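Local coordinates for protein putative succinylglutamate desuccinylase / aspartoacylase (Shewanella amazonensis, PDB 3FMC) that is probably a zinc-dependent hydrolase of the succinylglutamate desuccinylase/aspartoacylase family that acts on ester bonds, at residues F109-W114 / W218-E223; V113-H118 / S226-E231; I53-K58 / I249-A254; A165-D170 / S266-I271. All coordinates share one frame; numbering follows the deposited sequence.

Contact 1: F109-W114 / W218-E223; sequences FNIEVW and WWTLAE
Ile111 meets Thr220 and Leu221 through apolar contacts alone. Its two branches share the work. The CD1 tip reaches the methyl of Thr220, with Ile111 CD1 and Thr220 CG2 3.6 Å apart. The CG2 branch lies against the backbone of the other helix, with Ile111 CG2 3.7 Å from Leu221 CA. That same methyl is 3.9 Å from Leu221 CD1. Ile111 runs at about a right angle to both partners. With CG2 anti to the backbone N and CG1 beside it (chi1 -68°), the longer branch goes to Thr220 and the short one to Leu221. An alanine here would lack both branches, which is likely to open a gap over Thr220 and Leu221.

Leu221 also touches an aromatic ring. Its CD1 stands 4.2 Å from Trp114 CE3, at a slant to the indole. The Trp114 ring also meets Phe130 edge-to-face, and its NE1 bonds to Thr133 OG1.

The arrangement is helix-to-helix packing within the catalytic domain. The first turn of the short helix 111-118 lies beside the long helix 210-227. Ile111 and Leu221 have the closest CA atoms, 6.3 Å apart.

Asn110 and Thr220 use their polar atoms close to home. Asn110 is the N-cap of helix 111-118. Its OD1 accepts from Val113 N at 2.8 Å in a nearly straight bond (169°), the donor lying above the carbonyl plane. Thr220 turns its methyl to Ile111, while its OG1 hydrogen-bonds back to Val216 O.

Contact 2: V113-H118 / S226-E231; sequences VWYQEH and SSHGRE
The His228 ring has the amide nitrogen of Gln116 over one face, with Gln116 NE2 3.0 Å from His228 CE1. The amide and imidazole planes are steeply inclined, at 63°. Tyr115 lies near parallel to His228, planes at 15°, but the rings are slid apart and barely overlap. Tyr115 CE2 is 3.6 Å from His228 ND1. At the edge of the Tyr115 ring, near its plane, sits the aliphatic part of Arg230. Tyr115 OH is 3.2 Å from Arg230 CD and also close to its CB. The guanidinium is steeply turned from the phenol ring.

Tyr115 has CG anti to the backbone N (chi1 177°), which carries the ring out to both partners. Replacing it with an alanine would probably leave the Arg230 methylenes and the His228 ring without their packing partner.

The contact joins the short helix 111-118 to the end of helix 210-227. A Schellman motif stops that helix, with Gly229 at the C-prime position. Gly229 N bonds to Ser226 O and Arg230 N to Ala225 O. His228 and Arg230 flank this glycine and both point to helix 111-118.

The polar ends of Gln116, His228 and Arg230 have partners outside this pairing. Gln116 NE2 donates to Glu112 OE2, His228 ND1 bonds to Val224 O, and Arg230 NH2 forms a salt bridge with Asp123. Between the two segments the polar groups therefore meet by packing rather than by hydrogen bonds, and the arginine charge is probably balanced beyond them by Asp123.

Contact 3: I53-K58 / I249-A254; sequences IYQLMK and IDLDDA
Helices 48-60 and 251-267 of the catalytic domain pack here, where the first turn of the second meets the middle of the first. A side chain of one bonds to the backbone of the other. Gln55 NE2 donates to Leu251 O at 3.1 Å, with an angle of 160° at the hydrogen. The oxygen lies close to the amide plane of Gln55. The donor, however, stands well above the carbonyl plane of Leu251.

Gln55 bends at chi2 (-73°), which folds its amide toward Leu251 while CG stays against Ala254. Gln55 CG and Ala254 CB are 4.1 Å apart. Leu251 adds an apolar touch, its CD2 lying 4.0 Å from Tyr54 CD2 at a slant to the ring. Asp250 is the N-cap of helix 251-267. Its OD1 accepts from Asp253 N at 2.9 Å, from above the carboxylate plane.

A second subunit comes close as well: its Glu302 accepts from Leu251 N, and its Leu332 packs on Tyr54. The small Ala254 also packs on Ala51 and Val52 of helix 48-60. Leu56 packs on Ile38 and Leu71 of strands 36-40 and 69-72 and on Ile261 and Leu262 of helix 251-267.

Contact 4: A165-D170 / S266-I271; sequences ADIVLD and SHRGVI
Ile167 and Arg268 reach for each other from opposite directions, and the isoleucine tip ends over one face of the guanidinium. Ile167 CD1 lies 3.7 Å above that plane, offset toward the rim. The CG1 atom of Ile167 is also close, 3.7 Å from Arg268 NH1. Arg268 bends at chi2 (-64°) and again at chi3 (-49°). These bends bring Arg268 CB and CG, as well as the guanidinium, against the same CD1 methyl. Val270 comes in beside them, its CG2 4.0 Å from Ile167 CD1.

The edge of the guanidinium is used differently. A water in its plane accepts from Arg268 NH2 at 2.9 Å and donates to Asp166 O at 2.8 Å.

The contact joins the start of strand 167-174 to the turn after helix 251-267. That helix ends in a Schellman motif, where Gly269, of positive phi, is the first residue to leave helical backbone angles. Arg268 and Val270 lie either side of the glycine in sequence.

Arg268 NH1 also bonds to Tyr264 OH, which gives the guanidinium a second polar partner, on helix 251-267. The guanidinium thus offers its face to a hydrocarbon and its edge to a water. The one polar link between the two segments is indirect, through water.

Overall arrangement
From the N terminus, helix 48-60 comes first, and contact 3 joins it to the start of helix 251-267, closing the longest loop. Contacts 1 and 2 nest inside it. Both link helix 111-118 with helix 210-227, contact 2 at the latter's end and the turn after it; they share Val113 and Trp114, and their centres are about 8 Å apart. Strand 167-174 then opens contact 4, which closes at the end of helix 251-267 and the turn after it. Contact 4 therefore crosses the other three. Contacts 3 and 4 hold the two ends of helix 251-267, to a helix and a strand respectively. Contacts 1 and 3 lie on opposite sides of the chain's centre, with centres about 38 Å apart.

Contact 1: F109-W114 / W218-E223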
loop_
_atom_site.group_PDB
_atom_site.type_symbol
_atom_site.label_atom_id
_atom_site.label_comp_id
_atom_site.label_asym_id
_atom_site.label_seq_id
_atom_site.Cartn_x
_atom_site.Cartn_y
_atom_site.Cartn_z
ATOM N N PHE C 109 11.912 8.553 34.369
ATOM C CA PHE C 109 12.371 8.753 35.740
ATOM C C PHE C 109 12.777 10.213 36.061
ATOM O O PHE C 109 13.180 11.015 35.186
ATOM C CB PHE C 109 13.436 7.728 36.123
ATOM C CG PHE C 109 14.747 7.914 35.447
ATOM C CD1 PHE C 109 15.001 7.357 34.192
ATOM C CD2 PHE C 109 15.760 8.615 36.075
ATOM C CE1 PHE C 109 16.229 7.537 33.603
ATOM C CE2 PHE C 109 16.973 8.788 35.486
ATOM C CZ PHE C 109 17.220 8.266 34.264
ATOM N N ASN C 110 12.621 10.577 37.326
ATOM C CA ASN C 110 12.872 11.963 37.741
ATOM C C ASN C 110 14.374 12.157 37.879
ATOM O O ASN C 110 15.007 11.539 38.740
ATOM C CB ASN C 110 12.098 12.291 39.026
ATOM C CG ASN C 110 12.296 13.730 39.479
ATOM O OD1 ASN C 110 13.398 14.251 39.457
ATOM N ND2 ASN C 110 11.219 14.371 39.903
ATOM N N ILE C 111 14.939 12.988 37.002
ATOM C CA ILE C 111 16.390 13.189 36.943
ATOM C C ILE C 111 16.887 14.034 38.122
ATOM O O ILE C 111 17.983 13.799 38.644
ATOM C CB ILE C 111 16.829 13.745 35.545
ATOM C CG1 ILE C 111 16.594 12.655 34.502
ATOM C CG2 ILE C 111 18.308 14.165 35.552
ATOM C CD1 ILE C 111 16.734 13.082 33.022
ATOM N N GLU C 112 16.081 14.992 38.537
ATOM C CA GLU C 112 16.417 15.779 39.727
ATOM C C GLU C 112 16.621 14.816 40.909
ATOM O O GLU C 112 17.649 14.860 41.556
ATOM C CB GLU C 112 15.356 16.854 40.012
ATOM C CG GLU C 112 15.611 17.670 41.297
ATOM C CD GLU C 112 17.018 18.323 41.339
ATOM O OE1 GLU C 112 17.350 19.078 40.395
ATOM O OE2 GLU C 112 17.769 18.077 42.318
ATOM N N VAL C 113 15.665 13.912 41.145
ATOM C CA VAL C 113 15.774 12.924 42.228
ATOM C C VAL C 113 16.927 11.980 42.007
ATOM O O VAL C 113 17.678 11.680 42.920
ATOM C CB VAL C 113 14.430 12.131 42.429
ATOM C CG1 VAL C 113 14.601 10.945 43.402
ATOM C CG2 VAL C 113 13.338 13.081 42.908
ATOM N N TRP C 114 17.107 11.501 40.782
ATOM C CA TRP C 114 18.233 10.617 40.500
ATOM C C TRP C 114 19.533 11.365 40.817
ATOM O O TRP C 114 20.455 10.813 41.416
ATOM C CB TRP C 114 18.241 10.194 39.023
ATOM C CG TRP C 114 19.258 9.162 38.713
ATOM C CD1 TRP C 114 19.031 7.817 38.592
ATOM C CD2 TRP C 114 20.675 9.354 38.467
ATOM N NE1 TRP C 114 20.198 7.174 38.273
ATOM C CE2 TRP C 114 21.225 8.084 38.220
ATOM C CE3 TRP C 114 21.528 10.483 38.445
ATOM C CZ2 TRP C 114 22.572 7.893 37.941
ATOM C CZ3 TRP C 114 22.867 10.298 38.174
ATOM C CH2 TRP C 114 23.384 9.002 37.928
ATOM N N TRP C 218 20.934 13.032 29.079
ATOM C CA TRP C 218 22.237 13.655 29.443
ATOM C C TRP C 218 22.224 15.171 29.523
ATOM O O TRP C 218 22.950 15.755 30.374
ATOM C CB TRP C 218 23.319 13.201 28.515
ATOM C CG TRP C 218 23.546 11.729 28.534
ATOM C CD1 TRP C 218 23.067 10.826 27.652
ATOM C CD2 TRP C 218 24.368 10.991 29.462
ATOM N NE1 TRP C 218 23.503 9.559 27.985
ATOM C CE2 TRP C 218 24.307 9.631 29.083
ATOM C CE3 TRP C 218 25.132 11.346 30.584
ATOM C CZ2 TRP C 218 25.003 8.618 29.771
ATOM C CZ3 TRP C 218 25.802 10.328 31.289
ATOM C CH2 TRP C 218 25.742 8.990 30.867
ATOM N N TRP C 219 21.448 15.804 28.629
ATOM C CA TRP C 219 21.353 17.263 28.577
ATOM C C TRP C 219 20.576 17.702 29.806
ATOM O O TRP C 219 20.948 18.663 30.486
ATOM C CB TRP C 219 20.595 17.703 27.335
ATOM C CG TRP C 219 20.785 19.138 26.905
ATOM C CD1 TRP C 219 21.277 20.184 27.657
ATOM C CD2 TRP C 219 20.446 19.686 25.630
ATOM N NE1 TRP C 219 21.268 21.335 26.925
ATOM C CE2 TRP C 219 20.763 21.066 25.673
ATOM C CE3 TRP C 219 19.901 19.150 24.449
ATOM C CZ2 TRP C 219 20.570 21.907 24.573
ATOM C CZ3 TRP C 219 19.704 19.991 23.373
ATOM C CH2 TRP C 219 20.033 21.359 23.450
ATOM N N THR C 220 19.472 17.004 30.087
ATOM C CA THR C 220 18.673 17.291 31.273
ATOM C C THR C 220 19.493 17.105 32.569
ATOM O O THR C 220 19.365 17.904 33.489
ATOM C CB THR C 220 17.426 16.402 31.292
ATOM O OG1 THR C 220 16.643 16.695 30.119
ATOM C CG2 THR C 220 16.618 16.665 32.534
ATOM N N LEU C 221 20.303 16.053 32.632
ATOM C CA LEU C 221 21.164 15.793 33.774
ATOM C C LEU C 221 22.177 16.944 33.955
ATOM O O LEU C 221 22.414 17.361 35.072
ATOM C CB LEU C 221 21.963 14.485 33.585
ATOM C CG LEU C 221 22.966 14.114 34.686
ATOM C CD1 LEU C 221 22.186 13.763 35.954
ATOM C CD2 LEU C 221 23.855 12.959 34.264
ATOM N N ALA C 222 22.746 17.429 32.854
ATOM C CA ALA C 222 23.726 18.527 32.889
ATOM C C ALA C 222 23.036 19.781 33.413
ATOM O O ALA C 222 23.627 20.534 34.220
ATOM C CB ALA C 222 24.302 18.768 31.494
ATOM N N GLU C 223 21.792 19.983 32.990
ATOM C CA GLU C 223 20.959 21.132 33.443
ATOM C C GLU C 223 20.715 21.069 34.929
ATOM O O GLU C 223 20.850 22.066 35.651
ATOM C CB GLU C 223 19.595 21.157 32.706
ATOM C CG GLU C 223 19.682 21.530 31.231
ATOM C CD GLU C 223 18.336 21.440 30.497
ATOM O OE1 GLU C 223 17.343 20.891 31.058
ATOM O OE2 GLU C 223 18.297 21.919 29.334
#

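Contact 2: V113-H118 / S226-E231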
loop_
_atom_site.group_PDB
_atom_site.type_symbol
_atom_site.label_atom_id
_atom_site.label_comp_id
_atom_site.label_asym_id
_atom_site.label_seq_id
_atom_site.Cartn_x
_atom_site.Cartn_y
_atom_site.Cartn_z
ATOM N N VAL C 113 15.665 13.912 41.145
ATOM C CA VAL C 113 15.774 12.924 42.228
ATOM C C VAL C 113 16.927 11.980 42.007
ATOM O O VAL C 113 17.678 11.680 42.920
ATOM C CB VAL C 113 14.430 12.131 42.429
ATOM C CG1 VAL C 113 14.601 10.945 43.402
ATOM C CG2 VAL C 113 13.338 13.081 42.908
ATOM N N TRP C 114 17.107 11.501 40.782
ATOM C CA TRP C 114 18.233 10.617 40.500
ATOM C C TRP C 114 19.533 11.365 40.817
ATOM O O TRP C 114 20.455 10.813 41.416
ATOM C CB TRP C 114 18.241 10.194 39.023
ATOM C CG TRP C 114 19.258 9.162 38.713
ATOM C CD1 TRP C 114 19.031 7.817 38.592
ATOM C CD2 TRP C 114 20.675 9.354 38.467
ATOM N NE1 TRP C 114 20.198 7.174 38.273
ATOM C CE2 TRP C 114 21.225 8.084 38.220
ATOM C CE3 TRP C 114 21.528 10.483 38.445
ATOM C CZ2 TRP C 114 22.572 7.893 37.941
ATOM C CZ3 TRP C 114 22.867 10.298 38.174
ATOM C CH2 TRP C 114 23.384 9.002 37.928
ATOM N N TYR C 115 19.613 12.628 40.372
ATOM C CA TYR C 115 20.819 13.415 40.643
ATOM C C TYR C 115 21.093 13.521 42.147
ATOM O O TYR C 115 22.212 13.251 42.604
ATOM C CB TYR C 115 20.740 14.798 40.014
ATOM C CG TYR C 115 21.945 15.620 40.356
ATOM C CD1 TYR C 115 23.158 15.393 39.720
ATOM C CD2 TYR C 115 21.878 16.610 41.336
ATOM C CE1 TYR C 115 24.300 16.143 40.053
ATOM C CE2 TYR C 115 23.000 17.359 41.685
ATOM C CZ TYR C 115 24.206 17.128 41.030
ATOM O OH TYR C 115 25.330 17.872 41.334
ATOM N N GLN C 116 20.082 13.914 42.913
ATOM C CA GLN C 116 20.259 14.051 44.372
ATOM C C GLN C 116 20.787 12.758 44.989
ATOM O O GLN C 116 21.707 12.788 45.811
ATOM C CB GLN C 116 18.980 14.553 45.061
ATOM C CG GLN C 116 18.627 16.027 44.680
ATOM C CD GLN C 116 19.784 17.042 44.944
ATOM O OE1 GLN C 116 20.467 16.987 45.973
ATOM N NE2 GLN C 116 19.987 17.961 44.011
ATOM N N GLU C 117 20.255 11.629 44.541
ATOM C CA GLU C 117 20.669 10.313 45.049
ATOM C C GLU C 117 22.059 9.852 44.639
ATOM O O GLU C 117 22.593 8.921 45.228
ATOM C CB GLU C 117 19.621 9.272 44.657
ATOM C CG GLU C 117 18.257 9.597 45.281
ATOM C CD GLU C 117 17.137 8.631 44.936
ATOM O OE1 GLU C 117 17.272 7.837 43.970
ATOM O OE2 GLU C 117 16.096 8.704 45.644
ATOM N N HIS C 118 22.656 10.485 43.629
ATOM C CA HIS C 118 24.004 10.120 43.193
ATOM C C HIS C 118 24.998 11.285 43.274
ATOM O O HIS C 118 26.164 11.130 42.907
ATOM C CB HIS C 118 23.956 9.630 41.738
ATOM C CG HIS C 118 23.088 8.433 41.536
ATOM N ND1 HIS C 118 21.716 8.522 41.472
ATOM C CD2 HIS C 118 23.397 7.120 41.396
ATOM C CE1 HIS C 118 21.215 7.304 41.305
ATOM N NE2 HIS C 118 22.214 6.438 41.252
ATOM N N SER C 226 23.989 21.720 36.832
ATOM C CA SER C 226 24.281 23.185 36.769
ATOM C C SER C 226 23.377 24.014 37.680
ATOM O O SER C 226 23.795 25.039 38.237
ATOM C CB SER C 226 24.159 23.719 35.330
ATOM O OG SER C 226 25.141 23.097 34.529
ATOM N N SER C 227 22.113 23.615 37.808
ATOM C CA SER C 227 21.216 24.318 38.715
ATOM C C SER C 227 21.752 24.217 40.162
ATOM O O SER C 227 21.421 25.070 40.996
ATOM C CB SER C 227 19.773 23.784 38.620
ATOM O OG SER C 227 19.666 22.539 39.284
ATOM N N HIS C 228 22.558 23.193 40.449
ATOM C CA HIS C 228 23.205 23.039 41.760
ATOM C C HIS C 228 24.658 23.492 41.769
ATOM O O HIS C 228 25.407 23.148 42.686
ATOM C CB HIS C 228 23.125 21.582 42.236
ATOM C CG HIS C 228 21.730 21.155 42.499
ATOM N ND1 HIS C 228 21.011 20.397 41.604
ATOM C CD2 HIS C 228 20.878 21.476 43.497
ATOM C CE1 HIS C 228 19.784 20.233 42.065
ATOM N NE2 HIS C 228 19.673 20.892 43.202
ATOM N N GLY C 229 25.070 24.266 40.766
ATOM C CA GLY C 229 26.451 24.747 40.698
ATOM C C GLY C 229 27.509 23.703 40.432
ATOM O O GLY C 229 28.680 23.902 40.789
ATOM N N ARG C 230 27.119 22.583 39.817
ATOM C CA ARG C 230 28.064 21.532 39.441
ATOM C C ARG C 230 28.078 21.360 37.923
ATOM O O ARG C 230 27.042 21.214 37.273
ATOM C CB ARG C 230 27.741 20.201 40.102
ATOM C CG ARG C 230 28.674 19.099 39.653
ATOM C CD ARG C 230 28.431 17.877 40.470
ATOM N NE ARG C 230 29.290 16.756 40.111
ATOM C CZ ARG C 230 29.219 15.571 40.714
ATOM N NH1 ARG C 230 28.352 15.372 41.694
ATOM N NH2 ARG C 230 30.034 14.595 40.351
ATOM N N GLU C 231 29.272 21.426 37.373
ATOM C CA GLU C 231 29.431 21.349 35.973
ATOM C C GLU C 231 29.810 19.931 35.610
ATOM O O GLU C 231 30.895 19.465 35.928
ATOM C CB GLU C 231 30.477 22.386 35.498
ATOM C CG GLU C 231 30.963 22.185 34.082
ATOM C CD GLU C 231 29.914 22.402 32.996
ATOM O OE1 GLU C 231 28.803 22.880 33.285
ATOM O OE2 GLU C 231 30.249 22.117 31.816
#

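Contact 3: I53-K58 / I249-A254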
loop_
_atom_site.group_PDB
_atom_site.type_symbol
_atom_site.label_atom_id
_atom_site.label_comp_id
_atom_site.label_asym_id
_atom_site.label_seq_id
_atom_site.Cartn_x
_atom_site.Cartn_y
_atom_site.Cartn_z
ATOM N N ILE C 53 28.274 3.999 5.555
ATOM C CA ILE C 53 28.875 3.076 6.509
ATOM C C ILE C 53 29.932 2.220 5.799
ATOM O O ILE C 53 31.064 2.022 6.310
ATOM C CB ILE C 53 27.803 2.236 7.254
ATOM C CG1 ILE C 53 27.059 3.131 8.274
ATOM C CG2 ILE C 53 28.400 1.021 7.948
ATOM C CD1 ILE C 53 25.959 2.411 9.114
ATOM N N TYR C 54 29.600 1.759 4.608
ATOM C CA TYR C 54 30.529 0.968 3.819
ATOM C C TYR C 54 31.852 1.751 3.612
ATOM O O TYR C 54 32.934 1.260 3.901
ATOM C CB TYR C 54 29.905 0.654 2.467
ATOM C CG TYR C 54 30.856 -0.011 1.505
ATOM C CD1 TYR C 54 31.191 -1.365 1.659
ATOM C CD2 TYR C 54 31.427 0.696 0.454
ATOM C CE1 TYR C 54 32.062 -1.975 0.814
ATOM C CE2 TYR C 54 32.304 0.083 -0.398
ATOM C CZ TYR C 54 32.625 -1.253 -0.209
ATOM O OH TYR C 54 33.473 -1.877 -1.080
ATOM N N GLN C 55 31.747 2.950 3.064
ATOM C CA GLN C 55 32.940 3.747 2.775
ATOM C C GLN C 55 33.697 4.085 4.049
ATOM O O GLN C 55 34.938 4.071 4.036
ATOM C CB GLN C 55 32.600 5.020 2.008
ATOM C CG GLN C 55 32.024 4.810 0.595
ATOM C CD GLN C 55 33.027 4.354 -0.403
ATOM O OE1 GLN C 55 33.970 3.677 -0.053
ATOM N NE2 GLN C 55 32.797 4.648 -1.650
ATOM N N LEU C 56 32.991 4.373 5.133
ATOM C CA LEU C 56 33.628 4.718 6.392
ATOM C C LEU C 56 34.427 3.515 6.893
ATOM O O LEU C 56 35.586 3.644 7.323
ATOM C CB LEU C 56 32.606 5.188 7.430
ATOM C CG LEU C 56 33.131 5.701 8.783
ATOM C CD1 LEU C 56 34.119 6.912 8.573
ATOM C CD2 LEU C 56 31.948 6.072 9.696
HETATM N N MSE C 57 33.825 2.328 6.849
HETATM C CA MSE C 57 34.553 1.158 7.299
HETATM C C MSE C 57 35.799 0.897 6.436
HETATM O O MSE C 57 36.851 0.519 6.969
HETATM C CB MSE C 57 33.635 -0.065 7.343
HETATM C CG MSE C 57 32.622 0.071 8.425
HETATM SE SE MSE C 57 31.527 -1.552 8.708
HETATM C CE MSE C 57 30.872 -1.881 6.978
ATOM N N LYS C 58 35.697 1.078 5.133
ATOM C CA LYS C 58 36.851 0.883 4.242
ATOM C C LYS C 58 37.994 1.842 4.609
ATOM O O LYS C 58 39.181 1.456 4.573
ATOM C CB LYS C 58 36.489 1.118 2.779
ATOM C CG LYS C 58 35.458 0.185 2.211
ATOM C CD LYS C 58 35.822 -1.255 2.275
ATOM C CE LYS C 58 36.698 -1.726 1.188
ATOM N NZ LYS C 58 36.675 -3.238 1.284
ATOM N N ILE C 249 21.778 4.947 -4.171
ATOM C CA ILE C 249 23.109 4.572 -3.676
ATOM C C ILE C 249 24.063 5.308 -4.622
ATOM O O ILE C 249 23.904 5.221 -5.833
ATOM C CB ILE C 249 23.380 3.080 -3.800
ATOM C CG1 ILE C 249 22.464 2.300 -2.826
ATOM C CG2 ILE C 249 24.886 2.739 -3.539
ATOM C CD1 ILE C 249 22.680 2.586 -1.311
ATOM N N ASP C 250 24.954 6.105 -4.050
ATOM C CA ASP C 250 25.982 6.827 -4.823
ATOM C C ASP C 250 27.272 6.690 -4.012
ATOM O O ASP C 250 27.508 7.382 -3.042
ATOM C CB ASP C 250 25.584 8.268 -5.072
ATOM C CG ASP C 250 26.623 9.049 -5.841
ATOM O OD1 ASP C 250 27.800 8.695 -5.811
ATOM O OD2 ASP C 250 26.243 10.037 -6.474
ATOM N N LEU C 251 28.089 5.730 -4.402
ATOM C CA LEU C 251 29.316 5.411 -3.643
ATOM C C LEU C 251 30.314 6.568 -3.591
ATOM O O LEU C 251 30.869 6.865 -2.529
ATOM C CB LEU C 251 29.951 4.118 -4.154
ATOM C CG LEU C 251 29.167 2.858 -3.768
ATOM C CD1 LEU C 251 29.653 1.655 -4.604
ATOM C CD2 LEU C 251 29.334 2.633 -2.313
ATOM N N ASP C 252 30.467 7.296 -4.682
ATOM C CA ASP C 252 31.372 8.452 -4.646
ATOM C C ASP C 252 30.880 9.513 -3.692
ATOM O O ASP C 252 31.658 10.110 -2.927
ATOM C CB ASP C 252 31.496 9.103 -6.025
ATOM C CG ASP C 252 32.335 8.300 -6.980
ATOM O OD1 ASP C 252 33.080 7.412 -6.533
ATOM O OD2 ASP C 252 32.239 8.582 -8.185
ATOM N N ASP C 253 29.577 9.789 -3.743
ATOM C CA ASP C 253 29.030 10.793 -2.832
ATOM C C ASP C 253 29.154 10.328 -1.366
ATOM O O ASP C 253 29.471 11.112 -0.470
ATOM C CB ASP C 253 27.571 11.095 -3.213
ATOM C CG ASP C 253 27.096 12.427 -2.679
ATOM O OD1 ASP C 253 27.920 13.362 -2.629
ATOM O OD2 ASP C 253 25.887 12.544 -2.373
ATOM N N ALA C 254 28.917 9.038 -1.122
ATOM C CA ALA C 254 29.053 8.446 0.221
ATOM C C ALA C 254 30.501 8.560 0.769
ATOM O O ALA C 254 30.720 8.686 1.979
ATOM C CB ALA C 254 28.600 6.978 0.183
#

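Contact 4: A165-D170 / S266-I271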
loop_
_atom_site.group_PDB
_atom_site.type_symbol
_atom_site.label_atom_id
_atom_site.label_comp_id
_atom_site.label_asym_id
_atom_site.label_seq_id
_atom_site.Cartn_x
_atom_site.Cartn_y
_atom_site.Cartn_z
ATOM N N ALA C 165 27.448 4.328 24.000
ATOM C CA ALA C 165 28.470 5.168 23.350
ATOM C C ALA C 165 28.506 6.635 23.860
ATOM O O ALA C 165 27.538 7.154 24.428
ATOM C CB ALA C 165 28.228 5.163 21.819
ATOM N N ASP C 166 29.636 7.297 23.605
ATOM C CA ASP C 166 29.817 8.710 23.898
ATOM C C ASP C 166 29.299 9.570 22.760
ATOM O O ASP C 166 28.916 10.700 22.984
ATOM C CB ASP C 166 31.292 9.033 24.109
ATOM C CG ASP C 166 31.900 8.224 25.255
ATOM O OD1 ASP C 166 31.227 8.071 26.298
ATOM O OD2 ASP C 166 33.010 7.681 25.054
ATOM N N ILE C 167 29.362 9.037 21.542
ATOM C CA ILE C 167 28.946 9.730 20.317
ATOM C C ILE C 167 28.001 8.831 19.529
ATOM O O ILE C 167 28.318 7.667 19.271
ATOM C CB ILE C 167 30.174 10.060 19.442
ATOM C CG1 ILE C 167 31.163 10.946 20.230
ATOM C CG2 ILE C 167 29.760 10.736 18.106
ATOM C CD1 ILE C 167 32.533 11.005 19.572
ATOM N N VAL C 168 26.865 9.396 19.138
ATOM C CA VAL C 168 25.852 8.687 18.364
ATOM C C VAL C 168 25.609 9.425 17.067
ATOM O O VAL C 168 25.300 10.624 17.103
ATOM C CB VAL C 168 24.533 8.580 19.155
ATOM C CG1 VAL C 168 23.411 8.036 18.293
ATOM C CG2 VAL C 168 24.744 7.722 20.458
ATOM N N LEU C 169 25.780 8.735 15.952
ATOM C CA LEU C 169 25.522 9.316 14.624
ATOM C C LEU C 169 24.436 8.487 13.926
ATOM O O LEU C 169 24.635 7.315 13.647
ATOM C CB LEU C 169 26.783 9.339 13.746
ATOM C CG LEU C 169 28.033 10.002 14.322
ATOM C CD1 LEU C 169 29.200 9.841 13.294
ATOM C CD2 LEU C 169 27.739 11.435 14.718
ATOM N N ASP C 170 23.293 9.110 13.671
ATOM C CA ASP C 170 22.131 8.444 13.012
ATOM C C ASP C 170 22.125 8.932 11.566
ATOM O O ASP C 170 21.961 10.114 11.306
ATOM C CB ASP C 170 20.845 8.809 13.754
ATOM C CG ASP C 170 19.658 7.885 13.405
ATOM O OD1 ASP C 170 19.875 6.893 12.690
ATOM O OD2 ASP C 170 18.511 8.187 13.838
ATOM N N SER C 266 38.413 12.628 14.160
ATOM C CA SER C 266 39.766 13.164 14.476
ATOM C C SER C 266 39.638 14.268 15.542
ATOM O O SER C 266 40.312 14.265 16.575
ATOM C CB SER C 266 40.437 13.669 13.192
ATOM O OG SER C 266 41.660 14.304 13.476
ATOM N N HIS C 267 38.742 15.223 15.291
ATOM C CA HIS C 267 38.429 16.263 16.273
ATOM C C HIS C 267 38.149 15.744 17.686
ATOM O O HIS C 267 38.628 16.306 18.677
ATOM C CB HIS C 267 37.302 17.172 15.728
ATOM C CG HIS C 267 36.572 17.947 16.780
ATOM N ND1 HIS C 267 37.160 18.940 17.532
ATOM C CD2 HIS C 267 35.267 17.921 17.145
ATOM C CE1 HIS C 267 36.264 19.444 18.360
ATOM N NE2 HIS C 267 35.100 18.849 18.137
ATOM N N ARG C 268 37.359 14.668 17.807
ATOM C CA ARG C 268 37.014 14.093 19.102
ATOM C C ARG C 268 38.015 13.081 19.644
ATOM O O ARG C 268 37.817 12.530 20.718
ATOM C CB ARG C 268 35.634 13.429 19.013
ATOM C CG ARG C 268 34.483 14.397 18.667
ATOM C CD ARG C 268 34.306 15.403 19.739
ATOM N NE ARG C 268 34.246 14.764 21.048
ATOM C CZ ARG C 268 33.128 14.301 21.601
ATOM N NH1 ARG C 268 31.960 14.428 20.986
ATOM N NH2 ARG C 268 33.176 13.752 22.791
ATOM N N GLY C 269 39.087 12.849 18.917
ATOM C CA GLY C 269 40.124 11.935 19.362
ATOM C C GLY C 269 39.774 10.482 19.345
ATOM O O GLY C 269 40.346 9.696 20.108
ATOM N N VAL C 270 38.861 10.119 18.448
ATOM C CA VAL C 270 38.455 8.727 18.249
ATOM C C VAL C 270 39.493 8.030 17.394
ATOM O O VAL C 270 39.750 6.856 17.600
ATOM C CB VAL C 270 37.060 8.657 17.567
ATOM C CG1 VAL C 270 36.755 7.167 17.145
ATOM C CG2 VAL C 270 35.995 9.257 18.490
ATOM N N ILE C 271 40.083 8.757 16.440
ATOM C CA ILE C 271 41.168 8.292 15.606
ATOM C C ILE C 271 42.414 9.183 15.945
ATOM O O ILE C 271 42.250 10.331 16.347
ATOM C CB ILE C 271 40.816 8.284 14.090
ATOM C CG1 ILE C 271 40.482 9.678 13.574
ATOM C CG2 ILE C 271 39.634 7.335 13.851
ATOM C CD1 ILE C 271 40.185 9.768 12.045
HETATM O O HOH W 1 30.668 12.741 23.794
#